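Local coordinates for subtilisin-like serine protease (PDB 1R6V), which degrades keratin into peptides as a calcium-binding, subtilisin-like serine protease, allowing its bacterium to grow on native feathers, at residues G128-S132 with V366-N370; V345-V351 with T373-Q378; F562-L566 with A589-N593; I632-V637 with I647-G652. The protein carries 1 engineered substitution. One frame throughout, in Å; residues are numbered along the deposited sequence.

Contact 1 of 4, residues G128-S132 with V366-N370. With CA (calcium ion), chain B.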
loop_
_atom_site.group_PDB
_atom_site.type_symbol
_atom_site.label_atom_id
_atom_site.label_comp_id
_atom_site.label_asym_id
_atom_site.label_seq_id
_atom_site.Cartn_x
_atom_site.Cartn_y
_atom_site.Cartn_z
ATOM N N GLY A 128 17.004 36.083 -7.453
ATOM C CA GLY A 128 17.154 37.050 -6.373
ATOM C C GLY A 128 18.008 36.644 -5.179
ATOM O O GLY A 128 18.357 37.484 -4.344
ATOM N N GLU A 129 18.347 35.362 -5.098
ATOM C CA GLU A 129 19.144 34.831 -3.991
ATOM C C GLU A 129 20.606 34.721 -4.392
ATOM O O GLU A 129 20.912 34.467 -5.554
ATOM C CB GLU A 129 18.649 33.437 -3.609
ATOM C CG GLU A 129 17.145 33.334 -3.565
ATOM C CD GLU A 129 16.543 34.187 -2.484
ATOM O OE1 GLU A 129 16.461 33.699 -1.336
ATOM O OE2 GLU A 129 16.161 35.349 -2.773
ATOM N N GLU A 130 21.497 34.866 -3.419
ATOM C CA GLU A 130 22.920 34.796 -3.700
ATOM C C GLU A 130 23.361 33.479 -4.336
ATOM O O GLU A 130 24.345 33.454 -5.067
ATOM C CB GLU A 130 23.713 35.053 -2.423
ATOM C CG GLU A 130 23.540 33.982 -1.383
ATOM C CD GLU A 130 23.969 34.442 -0.008
ATOM O OE1 GLU A 130 23.741 33.689 0.955
ATOM O OE2 GLU A 130 24.538 35.561 0.115
ATOM N N LEU A 131 22.643 32.385 -4.076
ATOM C CA LEU A 131 23.021 31.104 -4.666
ATOM C C LEU A 131 22.199 30.718 -5.895
ATOM O O LEU A 131 22.286 29.584 -6.371
ATOM C CB LEU A 131 22.938 29.985 -3.611
ATOM C CG LEU A 131 23.772 30.249 -2.344
ATOM C CD1 LEU A 131 23.603 29.083 -1.366
ATOM C CD2 LEU A 131 25.253 30.445 -2.713
ATOM N N SER A 132 21.429 31.667 -6.430
ATOM C CA SER A 132 20.589 31.411 -7.604
ATOM C C SER A 132 21.312 30.729 -8.750
ATOM O O SER A 132 20.734 29.893 -9.443
ATOM C CB SER A 132 20.012 32.714 -8.168
ATOM O OG SER A 132 19.197 33.389 -7.244
ATOM N N VAL A 366 30.001 26.201 -0.031
ATOM C CA VAL A 366 28.834 26.967 -0.469
ATOM C C VAL A 366 28.940 28.401 0.045
ATOM O O VAL A 366 28.921 28.644 1.250
ATOM C CB VAL A 366 27.527 26.313 0.035
ATOM C CG1 VAL A 366 26.316 27.123 -0.428
ATOM C CG2 VAL A 366 27.433 24.888 -0.495
ATOM N N PRO A 367 29.044 29.373 -0.874
ATOM C CA PRO A 367 29.170 30.790 -0.517
ATOM C C PRO A 367 27.926 31.497 0.036
ATOM O O PRO A 367 27.575 32.591 -0.413
ATOM C CB PRO A 367 29.682 31.414 -1.814
ATOM C CG PRO A 367 28.961 30.612 -2.869
ATOM C CD PRO A 367 29.041 29.186 -2.340
ATOM N N ALA A 368 27.266 30.882 1.013
ATOM C CA ALA A 368 26.081 31.488 1.637
ATOM C C ALA A 368 26.540 32.538 2.653
ATOM O O ALA A 368 27.609 32.405 3.247
ATOM C CB ALA A 368 25.238 30.413 2.345
ATOM N N THR A 369 25.741 33.577 2.863
ATOM C CA THR A 369 26.142 34.605 3.817
ATOM C C THR A 369 25.160 34.724 4.977
ATOM O O THR A 369 25.129 35.737 5.674
ATOM C CB THR A 369 26.290 35.986 3.134
ATOM O OG1 THR A 369 25.029 36.406 2.610
ATOM C CG2 THR A 369 27.301 35.919 2.003
ATOM N N ASN A 370 24.372 33.677 5.199
ATOM C CA ASN A 370 23.382 33.698 6.267
ATOM C C ASN A 370 23.725 32.763 7.413
ATOM O O ASN A 370 22.914 32.564 8.321
ATOM C CB ASN A 370 22.004 33.341 5.706
ATOM C CG ASN A 370 21.995 32.011 4.992
ATOM O OD1 ASN A 370 23.000 31.298 4.970
ATOM N ND2 ASN A 370 20.857 31.664 4.397
HETATM CA CA CA B . 16.731 32.317 0.572
#
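One carboxylate, that of Glu130, grips both the backbone and the side chain of a single residue: Thr369 N donates to Glu130 OE1 at 2.8 Å, and Thr369 OG1 donates to Glu130 OE2 at 2.7 Å. Two loops with no regular secondary structure are thereby joined across 234 residues of chain. Beside this polar pairing, Leu131 reaches the turn centred on Pro367, an inverse gamma turn; Leu131 CD1 lies 3.5 Å from Val366 CG1, and Leu131 CD2 lies 3.7 Å from Pro367 CG. Glu130 and Leu131, both directed at the other loop, are the central residues of a type I beta turn, closed by Ser132 N to Glu129 O at 3.0 Å. Glu129, at the start of that turn, heads elsewhere and binds the calcium ion through OE1 at 2.4 Å. Lys215 NZ bonds to Thr369 OG1, while its carbonyl also ligates the metal. With Asp171, Lys211, Asp213, Lys215 and Ile217 completing the coordination, the contact borders a calcium site of the subtilisin-like catalytic domain.

Contact 2 of 4, residues V345-V351 with T373-Q378; sequences VTILSTV and TYDYYQ
Strands 347-350 and 374-378 form an antiparallel pair in a small sheet of the subtilisin-like catalytic domain, opening with a G1 beta bulge in which Thr346 and Ile347 both face Tyr377. Thr346 takes the left-handed conformation (phi 57°, psi 51°); extended backbone follows. The strand axes approach to 4.6 Å, with their N-to-C directions 135° apart. Ile347 with Tyr377 and Ser349 with Asp375 are hydrogen-bonded pairs; Leu348 with Tyr376 and Thr350 with Tyr374 are non-hydrogen-bonded. Each hydrogen-bonded pair satisfies both its amides and carbonyls: Ile347 N to Tyr377 O 2.9 Å, Tyr377 N to Ile347 O 3.0 Å, Ser349 N to Asp375 O 3.1 Å, Asp375 N to Ser349 O 3.0 Å. Val351 N then donates to Thr373 O at 3.1 Å, and Thr373 OG1 returns a bond to Val351 O at 2.7 Å. Within its strand, Tyr376 N donates to Asp375 OD1 at 2.8 Å. Side-chain hydroxyls find partners outside the pair: Ser349 with His203 O, Thr350 with Thr202 O, Tyr374 with the calcium ligand Asp171, Tyr376 with Glu134 and Tyr377 with Ser199. Leu348 (t, chi2 p) and Tyr376 (m) share one face of the sheet, where Leu348 CD1 makes a CH-pi contact 3.7 Å from the centroid of the Tyr376 ring.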
loop_
_atom_site.group_PDB
_atom_site.type_symbol
_atom_site.label_atom_id
_atom_site.label_comp_id
_atom_site.label_asym_id
_atom_site.label_seq_id
_atom_site.Cartn_x
_atom_site.Cartn_y
_atom_site.Cartn_z
ATOM N N VAL A 345 19.628 15.507 -9.656
ATOM C CA VAL A 345 21.076 15.321 -9.572
ATOM C C VAL A 345 21.688 16.697 -9.331
ATOM O O VAL A 345 21.260 17.672 -9.926
ATOM C CB VAL A 345 21.631 14.674 -10.878
ATOM C CG1 VAL A 345 23.116 14.417 -10.735
ATOM C CG2 VAL A 345 20.913 13.357 -11.160
ATOM N N THR A 346 22.661 16.790 -8.423
ATOM C CA THR A 346 23.313 18.062 -8.122
ATOM C C THR A 346 22.299 19.123 -7.686
ATOM O O THR A 346 22.271 20.241 -8.199
ATOM C CB THR A 346 24.123 18.565 -9.349
ATOM O OG1 THR A 346 24.866 17.465 -9.892
ATOM C CG2 THR A 346 25.112 19.662 -8.933
ATOM N N ILE A 347 21.470 18.751 -6.718
ATOM C CA ILE A 347 20.458 19.645 -6.183
ATOM C C ILE A 347 20.957 20.250 -4.872
ATOM O O ILE A 347 21.083 19.553 -3.852
ATOM C CB ILE A 347 19.134 18.902 -5.902
ATOM C CG1 ILE A 347 18.626 18.212 -7.176
ATOM C CG2 ILE A 347 18.096 19.886 -5.342
ATOM C CD1 ILE A 347 18.457 19.136 -8.382
ATOM N N LEU A 348 21.204 21.556 -4.910
ATOM C CA LEU A 348 21.680 22.308 -3.767
ATOM C C LEU A 348 20.499 22.709 -2.889
ATOM O O LEU A 348 19.539 23.286 -3.381
ATOM C CB LEU A 348 22.409 23.570 -4.243
ATOM C CG LEU A 348 22.919 24.475 -3.115
ATOM C CD1 LEU A 348 23.936 23.694 -2.269
ATOM C CD2 LEU A 348 23.580 25.737 -3.712
ATOM N N SER A 349 20.576 22.382 -1.599
ATOM C CA SER A 349 19.516 22.746 -0.667
ATOM C C SER A 349 20.008 22.799 0.771
ATOM O O SER A 349 21.175 22.524 1.066
ATOM C CB SER A 349 18.346 21.779 -0.764
ATOM O OG SER A 349 17.215 22.323 -0.066
ATOM N N THR A 350 19.085 23.159 1.654
ATOM C CA THR A 350 19.326 23.286 3.082
ATOM C C THR A 350 19.530 21.945 3.796
ATOM O O THR A 350 18.847 20.972 3.493
ATOM C CB THR A 350 18.117 23.991 3.747
ATOM O OG1 THR A 350 16.899 23.392 3.276
ATOM C CG2 THR A 350 18.080 25.467 3.387
ATOM N N VAL A 351 20.500 21.880 4.711
ATOM C CA VAL A 351 20.680 20.674 5.515
ATOM C C VAL A 351 20.791 21.177 6.952
ATOM O O VAL A 351 21.100 22.350 7.185
ATOM C CB VAL A 351 21.934 19.807 5.135
ATOM C CG1 VAL A 351 21.785 19.276 3.709
ATOM C CG2 VAL A 351 23.234 20.591 5.314
ATOM N N THR A 373 23.790 26.061 6.556
ATOM C CA THR A 373 24.498 24.911 5.989
ATOM C C THR A 373 23.744 24.347 4.796
ATOM O O THR A 373 22.526 24.224 4.835
ATOM C CB THR A 373 24.662 23.810 7.037
ATOM O OG1 THR A 373 23.413 23.625 7.729
ATOM C CG2 THR A 373 25.745 24.210 8.056
ATOM N N TYR A 374 24.478 23.992 3.748
ATOM C CA TYR A 374 23.871 23.473 2.524
ATOM C C TYR A 374 24.674 22.315 1.985
ATOM O O TYR A 374 25.831 22.139 2.347
ATOM C CB TYR A 374 23.869 24.558 1.441
ATOM C CG TYR A 374 23.085 25.785 1.813
ATOM C CD1 TYR A 374 23.617 26.754 2.662
ATOM C CD2 TYR A 374 21.774 25.942 1.360
ATOM C CE1 TYR A 374 22.859 27.845 3.062
ATOM C CE2 TYR A 374 21.008 27.021 1.749
ATOM C CZ TYR A 374 21.549 27.968 2.604
ATOM O OH TYR A 374 20.764 29.010 3.017
ATOM N N ASP A 375 24.057 21.530 1.111
ATOM C CA ASP A 375 24.774 20.432 0.476
ATOM C C ASP A 375 24.084 20.075 -0.821
ATOM O O ASP A 375 22.902 20.387 -1.030
ATOM C CB ASP A 375 24.859 19.179 1.374
ATOM C CG ASP A 375 26.163 18.406 1.165
ATOM O OD1 ASP A 375 26.829 18.651 0.129
ATOM O OD2 ASP A 375 26.512 17.557 2.029
ATOM N N TYR A 376 24.836 19.415 -1.688
ATOM C CA TYR A 376 24.345 18.982 -2.990
ATOM C C TYR A 376 24.019 17.490 -2.923
ATOM O O TYR A 376 24.886 16.676 -2.621
ATOM C CB TYR A 376 25.409 19.193 -4.079
ATOM C CG TYR A 376 25.907 20.612 -4.221
ATOM C CD1 TYR A 376 26.872 21.103 -3.352
ATOM C CD2 TYR A 376 25.422 21.457 -5.218
ATOM C CE1 TYR A 376 27.349 22.392 -3.460
ATOM C CE2 TYR A 376 25.901 22.772 -5.334
ATOM C CZ TYR A 376 26.865 23.219 -4.443
ATOM O OH TYR A 376 27.352 24.502 -4.503
ATOM N N TYR A 377 22.775 17.140 -3.229
ATOM C CA TYR A 377 22.337 15.753 -3.199
ATOM C C TYR A 377 21.849 15.285 -4.566
ATOM O O TYR A 377 21.551 16.088 -5.458
ATOM C CB TYR A 377 21.166 15.568 -2.222
ATOM C CG TYR A 377 21.495 15.655 -0.748
ATOM C CD1 TYR A 377 22.808 15.790 -0.298
ATOM C CD2 TYR A 377 20.478 15.569 0.199
ATOM C CE1 TYR A 377 23.106 15.834 1.072
ATOM C CE2 TYR A 377 20.754 15.616 1.562
ATOM C CZ TYR A 377 22.065 15.748 1.997
ATOM O OH TYR A 377 22.340 15.805 3.353
ATOM N N GLN A 378 21.738 13.971 -4.698
ATOM C CA GLN A 378 21.227 13.356 -5.907
ATOM C C GLN A 378 20.305 12.228 -5.463
ATOM O O GLN A 378 20.494 11.649 -4.394
ATOM C CB GLN A 378 22.390 12.811 -6.732
ATOM C CG GLN A 378 22.042 11.750 -7.727
ATOM C CD GLN A 378 23.267 10.900 -8.068
ATOM O OE1 GLN A 378 24.258 11.408 -8.577
ATOM N NE2 GLN A 378 23.197 9.603 -7.778
#

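Contact 3 of 4, residues F562-L566 with A589-N593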
loop_
_atom_site.group_PDB
_atom_site.type_symbol
_atom_site.label_atom_id
_atom_site.label_comp_id
_atom_site.label_asym_id
_atom_site.label_seq_id
_atom_site.Cartn_x
_atom_site.Cartn_y
_atom_site.Cartn_z
ATOM N N PHE A 562 -16.593 -40.686 -2.585
ATOM C CA PHE A 562 -15.841 -41.527 -1.652
ATOM C C PHE A 562 -15.876 -42.965 -2.148
ATOM O O PHE A 562 -16.893 -43.421 -2.655
ATOM C CB PHE A 562 -16.430 -41.466 -0.249
ATOM C CG PHE A 562 -16.551 -40.082 0.289
ATOM C CD1 PHE A 562 -17.715 -39.353 0.088
ATOM C CD2 PHE A 562 -15.502 -39.503 0.985
ATOM C CE1 PHE A 562 -17.843 -38.047 0.579
ATOM C CE2 PHE A 562 -15.608 -38.201 1.483
ATOM C CZ PHE A 562 -16.789 -37.473 1.276
ATOM N N SER A 563 -14.762 -43.664 -1.967
ATOM C CA SER A 563 -14.607 -45.045 -2.434
ATOM C C SER A 563 -14.652 -46.125 -1.355
ATOM O O SER A 563 -14.748 -47.317 -1.669
ATOM C CB SER A 563 -13.271 -45.155 -3.153
ATOM O OG SER A 563 -12.223 -44.797 -2.262
ATOM N N THR A 564 -14.586 -45.713 -0.094
ATOM C CA THR A 564 -14.570 -46.651 1.024
ATOM C C THR A 564 -15.914 -47.320 1.307
ATOM O O THR A 564 -16.956 -46.695 1.199
ATOM C CB THR A 564 -14.090 -45.936 2.311
ATOM O OG1 THR A 564 -12.875 -45.228 2.038
ATOM C CG2 THR A 564 -13.841 -46.949 3.429
ATOM N N ASN A 565 -15.881 -48.605 1.662
ATOM C CA ASN A 565 -17.108 -49.315 1.991
ATOM C C ASN A 565 -17.413 -49.077 3.473
ATOM O O ASN A 565 -16.625 -49.456 4.335
ATOM C CB ASN A 565 -16.934 -50.814 1.724
ATOM C CG ASN A 565 -18.040 -51.644 2.340
ATOM O OD1 ASN A 565 -19.194 -51.217 2.395
ATOM N ND2 ASN A 565 -17.698 -52.846 2.793
ATOM N N LEU A 566 -18.545 -48.444 3.764
ATOM C CA LEU A 566 -18.927 -48.157 5.147
ATOM C C LEU A 566 -20.171 -48.933 5.561
ATOM O O LEU A 566 -20.941 -48.476 6.410
ATOM C CB LEU A 566 -19.195 -46.656 5.319
ATOM C CG LEU A 566 -18.044 -45.695 4.993
ATOM C CD1 LEU A 566 -18.470 -44.250 5.267
ATOM C CD2 LEU A 566 -16.844 -46.043 5.845
ATOM N N ALA A 589 -27.308 -39.241 2.871
ATOM C CA ALA A 589 -26.885 -40.620 3.054
ATOM C C ALA A 589 -25.593 -40.871 2.302
ATOM O O ALA A 589 -25.426 -40.431 1.166
ATOM C CB ALA A 589 -27.968 -41.581 2.559
ATOM N N TYR A 590 -24.684 -41.588 2.944
ATOM C CA TYR A 590 -23.413 -41.929 2.340
ATOM C C TYR A 590 -23.647 -43.027 1.316
ATOM O O TYR A 590 -24.384 -43.983 1.576
ATOM C CB TYR A 590 -22.448 -42.446 3.401
ATOM C CG TYR A 590 -21.108 -42.886 2.860
ATOM C CD1 TYR A 590 -20.028 -42.003 2.815
ATOM C CD2 TYR A 590 -20.911 -44.193 2.407
ATOM C CE1 TYR A 590 -18.783 -42.405 2.340
ATOM C CE2 TYR A 590 -19.668 -44.605 1.929
ATOM C CZ TYR A 590 -18.610 -43.710 1.900
ATOM O OH TYR A 590 -17.377 -44.105 1.441
ATOM N N ALA A 591 -23.023 -42.883 0.155
ATOM C CA ALA A 591 -23.131 -43.881 -0.901
ATOM C C ALA A 591 -21.756 -44.028 -1.550
ATOM O O ALA A 591 -21.221 -43.077 -2.110
ATOM C CB ALA A 591 -24.168 -43.458 -1.929
ATOM N N ARG A 592 -21.183 -45.224 -1.447
ATOM C CA ARG A 592 -19.873 -45.512 -2.010
ATOM C C ARG A 592 -19.863 -45.274 -3.513
ATOM O O ARG A 592 -20.784 -45.685 -4.220
ATOM C CB ARG A 592 -19.491 -46.967 -1.715
ATOM C CG ARG A 592 -18.084 -47.344 -2.135
ATOM C CD ARG A 592 -17.689 -48.757 -1.678
ATOM N NE ARG A 592 -17.926 -49.788 -2.687
ATOM C CZ ARG A 592 -19.124 -50.223 -3.061
ATOM N NH1 ARG A 592 -20.219 -49.719 -2.508
ATOM N NH2 ARG A 592 -19.228 -51.167 -3.989
ATOM N N ASN A 593 -18.823 -44.590 -3.986
ATOM C CA ASN A 593 -18.644 -44.293 -5.406
ATOM C C ASN A 593 -19.672 -43.339 -6.000
ATOM O O ASN A 593 -19.729 -43.149 -7.216
ATOM C CB ASN A 593 -18.610 -45.601 -6.204
ATOM C CG ASN A 593 -17.359 -46.405 -5.932
ATOM O OD1 ASN A 593 -17.333 -47.624 -6.120
ATOM N ND2 ASN A 593 -16.309 -45.729 -5.496
HETATM O O HOH W 1 -19.452 -41.141 -2.471
#
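Two hydrogen bonds join these loops, and each ends on a carbonyl of 562-566. Asn593 N donates to Phe562 O at 2.6 Å, backbone to backbone, with Asn593 in a left-handed conformation (phi 67°, psi 9°). Tyr590 OH donates to Thr564 O, also at 2.6 Å, so the phenol reaches across to a carbonyl near the plane of its ring. Water 1 adds an indirect link, accepting from Phe562 N at 2.9 Å and lying 2.6 Å from Ala591 O. The loops lie in the second beta-sandwich domain: 562-566 leads from strand 558-562 to strand 573-577. The loop 589-593 leads from strand 584-589 to strand 595-597, so each crosses from one sheet to the other. Apolar contacts gather round Tyr590, whose side chain points toward 562-566. Leu566 CD1 makes a CH-pi contact over the ring face, 3.3 Å from the Tyr590 centroid, and Phe562 CB approaches Tyr590 CE1 at 3.6 Å. The Phe562 and Tyr590 rings meet obliquely, centroids 5.8 Å apart and planes at 38°. Separately, Arg592 adds van der Waals contacts, its CD 3.3 Å from Ser563 O and 3.8 Å from Asn565 CA.

Contact 4 of 4, residues I632-V637 with I647-G652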
loop_
_atom_site.group_PDB
_atom_site.type_symbol
_atom_site.label_atom_id
_atom_site.label_comp_id
_atom_site.label_asym_id
_atom_site.label_seq_id
_atom_site.Cartn_x
_atom_site.Cartn_y
_atom_site.Cartn_z
ATOM N N ILE A 632 -8.276 -34.116 -6.475
ATOM C CA ILE A 632 -7.499 -34.041 -5.251
ATOM C C ILE A 632 -7.907 -35.166 -4.302
ATOM O O ILE A 632 -9.066 -35.257 -3.905
ATOM C CB ILE A 632 -7.754 -32.717 -4.518
ATOM C CG1 ILE A 632 -7.472 -31.541 -5.459
ATOM C CG2 ILE A 632 -6.865 -32.643 -3.277
ATOM C CD1 ILE A 632 -7.758 -30.175 -4.851
ATOM N N PRO A 633 -6.960 -36.038 -3.936
ATOM C CA PRO A 633 -7.275 -37.138 -3.019
ATOM C C PRO A 633 -7.530 -36.586 -1.601
ATOM O O PRO A 633 -6.849 -35.656 -1.158
ATOM C CB PRO A 633 -6.019 -38.007 -3.081
ATOM C CG PRO A 633 -4.926 -36.990 -3.302
ATOM C CD PRO A 633 -5.540 -36.058 -4.336
ATOM N N VAL A 634 -8.508 -37.156 -0.905
ATOM C CA VAL A 634 -8.819 -36.741 0.461
ATOM C C VAL A 634 -9.035 -37.984 1.301
ATOM O O VAL A 634 -9.384 -39.038 0.782
ATOM C CB VAL A 634 -10.105 -35.867 0.546
ATOM C CG1 VAL A 634 -9.906 -34.573 -0.246
ATOM C CG2 VAL A 634 -11.309 -36.634 0.022
ATOM N N TYR A 635 -8.809 -37.864 2.603
ATOM C CA TYR A 635 -9.013 -38.995 3.489
ATOM C C TYR A 635 -9.161 -38.495 4.909
ATOM O O TYR A 635 -8.929 -37.319 5.203
ATOM C CB TYR A 635 -7.838 -39.983 3.388
ATOM C CG TYR A 635 -6.538 -39.485 3.968
ATOM C CD1 TYR A 635 -6.123 -39.872 5.246
ATOM C CD2 TYR A 635 -5.734 -38.600 3.258
ATOM C CE1 TYR A 635 -4.946 -39.385 5.794
ATOM C CE2 TYR A 635 -4.562 -38.107 3.797
ATOM C CZ TYR A 635 -4.174 -38.499 5.059
ATOM O OH TYR A 635 -3.011 -37.981 5.576
ATOM N N GLY A 636 -9.559 -39.401 5.786
ATOM C CA GLY A 636 -9.727 -39.069 7.185
ATOM C C GLY A 636 -9.848 -40.391 7.901
ATOM O O GLY A 636 -9.963 -41.433 7.263
ATOM N N VAL A 637 -9.829 -40.359 9.224
ATOM C CA VAL A 637 -9.935 -41.587 9.983
ATOM C C VAL A 637 -11.055 -41.443 10.993
ATOM O O VAL A 637 -11.090 -40.471 11.745
ATOM C CB VAL A 637 -8.619 -41.886 10.736
ATOM C CG1 VAL A 637 -8.768 -43.171 11.546
ATOM C CG2 VAL A 637 -7.454 -42.009 9.741
ATOM N N ILE A 647 -12.865 -35.173 6.687
ATOM C CA ILE A 647 -12.099 -35.738 5.578
ATOM C C ILE A 647 -11.543 -34.637 4.694
ATOM O O ILE A 647 -12.301 -33.797 4.222
ATOM C CB ILE A 647 -13.003 -36.590 4.660
ATOM C CG1 ILE A 647 -13.761 -37.644 5.471
ATOM C CG2 ILE A 647 -12.163 -37.231 3.557
ATOM C CD1 ILE A 647 -12.890 -38.707 6.050
ATOM N N ASP A 648 -10.238 -34.643 4.437
ATOM C CA ASP A 648 -9.677 -33.628 3.552
ATOM C C ASP A 648 -8.328 -34.064 2.991
ATOM O O ASP A 648 -7.882 -35.191 3.250
ATOM C CB ASP A 648 -9.583 -32.272 4.272
ATOM C CG ASP A 648 -8.703 -32.316 5.494
ATOM O OD1 ASP A 648 -7.607 -32.906 5.409
ATOM O OD2 ASP A 648 -9.105 -31.739 6.538
ATOM N N ASP A 649 -7.671 -33.201 2.216
ATOM C CA ASP A 649 -6.399 -33.596 1.627
ATOM C C ASP A 649 -5.243 -33.707 2.604
ATOM O O ASP A 649 -4.134 -34.091 2.226
ATOM C CB ASP A 649 -6.019 -32.689 0.427
ATOM C CG ASP A 649 -6.335 -31.216 0.644
ATOM O OD1 ASP A 649 -7.111 -30.875 1.565
ATOM O OD2 ASP A 649 -5.821 -30.386 -0.140
ATOM N N PHE A 650 -5.513 -33.410 3.867
ATOM C CA PHE A 650 -4.490 -33.503 4.891
ATOM C C PHE A 650 -4.892 -34.514 5.953
ATOM O O PHE A 650 -4.354 -34.511 7.055
ATOM C CB PHE A 650 -4.247 -32.139 5.534
ATOM C CG PHE A 650 -3.724 -31.115 4.578
ATOM C CD1 PHE A 650 -4.595 -30.366 3.786
ATOM C CD2 PHE A 650 -2.354 -30.919 4.449
ATOM C CE1 PHE A 650 -4.106 -29.435 2.879
ATOM C CE2 PHE A 650 -1.852 -29.998 3.550
ATOM C CZ PHE A 650 -2.728 -29.248 2.758
ATOM N N GLY A 651 -5.858 -35.366 5.619
ATOM C CA GLY A 651 -6.301 -36.399 6.546
ATOM C C GLY A 651 -7.334 -36.019 7.591
ATOM O O GLY A 651 -7.593 -36.805 8.503
ATOM N N GLY A 652 -7.935 -34.838 7.455
ATOM C CA GLY A 652 -8.924 -34.369 8.416
ATOM C C GLY A 652 -8.133 -33.556 9.418
ATOM O O GLY A 652 -7.948 -33.964 10.561
HETATM O O HOH W 2 -3.932 -35.428 -0.395
HETATM O O HOH W 3 -9.832 -37.681 9.983
#
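An Asx turn superimposed on a type I beta turn, Asp648 to Gly651, packs against an edge strand of the second beta-sandwich domain. Asp648 OD1 accepts from Phe650 N at 2.6 Å and Gly652 N at 2.8 Å, while Gly651 N donates to Asp648 O at 3.1 Å. The turn meets the strand through a single antiparallel bridge: Tyr635 N to Asp648 O is 2.9 Å, Asp648 N to Tyr635 O 3.1 Å. Tyr635 then lays its ring on the turn, with Gly651 CA 3.4 Å from the ring centroid in a CH-pi contact; a CB on Gly651 would clash with this ring. Gly636 is equally tight, its CA 3.4 Å from Ile647 CD1. Water 2 bridges Pro633 O (3.0 Å) and Asp649 O (2.9 Å); water 3 bridges Val637 N and Gly651 O, both at 2.8 Å. Asp649 also forms a salt bridge with Arg529. Strand 630-638 pairs on its other edge with strand 619-627, and Trp666 of strand 666-669 packs against Val634 and Asp648.

How the contacts relate
The four contacts fall into two pairs at opposite ends of an elongated chain. Contacts 1 and 2, with centres 13 Å apart, belong to the catalytic domain and alternate along the sequence: 366-370 lies in the connection between the paired strands of contact 2, and Tyr374 packs on Ala368 (CE1 to CB 3.6 Å). The two loops of contact 1, one carrying a calcium ligand, thus pack on that strand pair. Contacts 3 and 4, with centres 14 Å apart, follow in series within the second beta-sandwich domain and touch where Phe562 CE2 meets Ile647 CG2 at 4.1 Å. Between contacts 2 and 4 the centres are 64 Å apart, consistent with separate catalytic and possible substrate-interacting modules.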